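Local coordinates for probable transcriptional regulator, ArsR family protein (Rhodococcus sp. RHA1, PDB 3F6O) that probably binds DNA as a transcription factor of the ArsR family, built on a winged helix-turn-helix domain, at residues H53-E56 with W60-T63. Numbering follows the deposited sequence.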
loop_
_atom_site.group_PDB
_atom_site.type_symbol
_atom_site.label_atom_id
_atom_site.label_comp_id
_atom_site.label_asym_id
_atom_site.label_seq_id
_atom_site.Cartn_x
_atom_site.Cartn_y
_atom_site.Cartn_z
ATOM N N HIS A 53 10.971 13.405 -1.116
ATOM C CA HIS A 53 11.267 13.085 -2.511
ATOM C C HIS A 53 10.527 11.834 -2.980
ATOM O O HIS A 53 10.028 11.771 -4.104
ATOM C CB HIS A 53 12.779 12.921 -2.709
ATOM C CG HIS A 53 13.519 14.220 -2.660
ATOM N ND1 HIS A 53 14.707 14.376 -1.977
ATOM C CD2 HIS A 53 13.224 15.437 -3.185
ATOM C CE1 HIS A 53 15.121 15.628 -2.089
ATOM N NE2 HIS A 53 14.240 16.292 -2.817
ATOM N N PHE A 54 10.456 10.839 -2.105
ATOM C CA PHE A 54 9.767 9.600 -2.448
ATOM C C PHE A 54 8.282 9.893 -2.658
ATOM O O PHE A 54 7.678 9.408 -3.624
ATOM C CB PHE A 54 9.996 8.516 -1.379
ATOM C CG PHE A 54 9.634 7.139 -1.859
ATOM C CD1 PHE A 54 10.618 6.243 -2.240
ATOM C CD2 PHE A 54 8.304 6.761 -2.007
ATOM C CE1 PHE A 54 10.266 4.976 -2.716
ATOM C CE2 PHE A 54 7.956 5.496 -2.492
ATOM C CZ PHE A 54 8.920 4.628 -2.852
ATOM N N LEU A 55 7.696 10.706 -1.761
ATOM C CA LEU A 55 6.287 11.138 -1.883
ATOM C C LEU A 55 6.020 11.883 -3.200
ATOM O O LEU A 55 5.003 11.664 -3.871
ATOM C CB LEU A 55 5.868 12.031 -0.680
ATOM C CG LEU A 55 5.580 11.250 0.631
ATOM C CD1 LEU A 55 5.192 12.205 1.795
ATOM C CD2 LEU A 55 4.476 10.179 0.397
ATOM N N GLU A 56 6.946 12.746 -3.586
ATOM C CA GLU A 56 6.760 13.487 -4.826
ATOM C C GLU A 56 6.921 12.556 -6.042
ATOM O O GLU A 56 6.084 12.563 -6.937
ATOM C CB GLU A 56 7.675 14.718 -4.919
ATOM C CG GLU A 56 7.195 15.641 -6.093
ATOM C CD GLU A 56 7.734 17.077 -6.066
ATOM O OE1 GLU A 56 8.747 17.348 -5.360
ATOM O OE2 GLU A 56 7.124 17.930 -6.789
ATOM N N TRP A 60 2.240 11.278 -4.721
ATOM C CA TRP A 60 1.396 11.582 -3.535
ATOM C C TRP A 60 1.364 13.077 -3.186
ATOM O O TRP A 60 0.383 13.555 -2.621
ATOM C CB TRP A 60 1.879 10.781 -2.297
ATOM C CG TRP A 60 1.386 9.372 -2.282
ATOM C CD1 TRP A 60 2.087 8.256 -2.605
ATOM C CD2 TRP A 60 0.055 8.938 -1.970
ATOM N NE1 TRP A 60 1.275 7.130 -2.483
ATOM C CE2 TRP A 60 0.023 7.537 -2.106
ATOM C CE3 TRP A 60 -1.116 9.606 -1.570
ATOM C CZ2 TRP A 60 -1.130 6.780 -1.847
ATOM C CZ3 TRP A 60 -2.253 8.847 -1.309
ATOM C CH2 TRP A 60 -2.256 7.464 -1.475
ATOM N N ILE A 61 2.449 13.800 -3.469
ATOM C CA ILE A 61 2.516 15.238 -3.183
ATOM C C ILE A 61 3.141 15.989 -4.361
ATOM O O ILE A 61 3.792 15.378 -5.212
ATOM C CB ILE A 61 3.297 15.609 -1.858
ATOM C CG1 ILE A 61 4.819 15.435 -2.062
ATOM C CG2 ILE A 61 2.737 14.820 -0.643
ATOM C CD1 ILE A 61 5.726 15.778 -0.852
ATOM N N ARG A 62 2.940 17.312 -4.375
ATOM C CA ARG A 62 3.698 18.214 -5.223
ATOM C C ARG A 62 4.403 19.201 -4.331
ATOM O O ARG A 62 3.846 19.650 -3.323
ATOM C CB ARG A 62 2.769 19.049 -6.095
ATOM C CG ARG A 62 2.088 18.333 -7.213
ATOM C CD ARG A 62 1.607 19.394 -8.189
ATOM N NE ARG A 62 0.570 18.889 -9.071
ATOM C CZ ARG A 62 0.327 19.368 -10.289
ATOM N NH1 ARG A 62 -0.646 18.825 -11.019
ATOM N NH2 ARG A 62 1.061 20.374 -10.778
ATOM N N THR A 63 5.628 19.555 -4.711
ATOM C CA THR A 63 6.381 20.544 -3.974
ATOM C C THR A 63 6.907 21.600 -4.923
ATOM O O THR A 63 7.043 21.360 -6.137
ATOM C CB THR A 63 7.547 19.965 -3.165
ATOM O OG1 THR A 63 8.621 19.592 -4.035
ATOM C CG2 THR A 63 7.102 18.742 -2.319
HETATM O O HOH W 1 3.891 14.812 -7.707
#
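E56 reaches from the last turn of helix 45-57 to the start of strand 61-66 and takes hold of T63 with both carboxylate oxygens. E56 OE1 accepts from T63 OG1 at 2.6 Å, while E56 OE2 accepts from T63 N at 3.0 Å, in a nearly straight bond (164° at the hydrogen). Both donors come from above the carboxylate plane, the amide steeply at 71° out of it. T63 OG1 is also hydrogen-bonded to R70 NH1. With CG opposite the backbone N (chi1 -167°) and the chain extended beyond it, E56 passes over the I61 carbonyl. That I61 O receives a CH···O contact from E56 CA (3.5 Å) and a bond from water 1, which stands 2.6 Å from I61 O and also donates to E56 O. L55 O accepts from two amides, both weakly: W60 N at 2.9 Å but bent, and I61 N at 3.4 Å; it has a further weak bond with S58 OG. Beneath these polar links L55 CB rests on I61 CD1, and L55 CD2 meets W60 CB at 3.8 Å. An alanine in place of E56 would probably leave the T63 N-H without its acceptor and the T63 hydroxyl short of one partner. The contact closes the turn from the presumed recognition helix of the winged helix-turn-helix into the first strand of the wing. L55 and I61 face helix 18-28, through V23 and through L24 and L27 respectively. The W60 indole leads away from L55, touching L24 as well, bonding through NE1 to I11 O of helix 5-15 and meeting F79 of helix 77-94 edge-to-face, while R62 pairs through its backbone with A73 of the neighbouring strand 69-74.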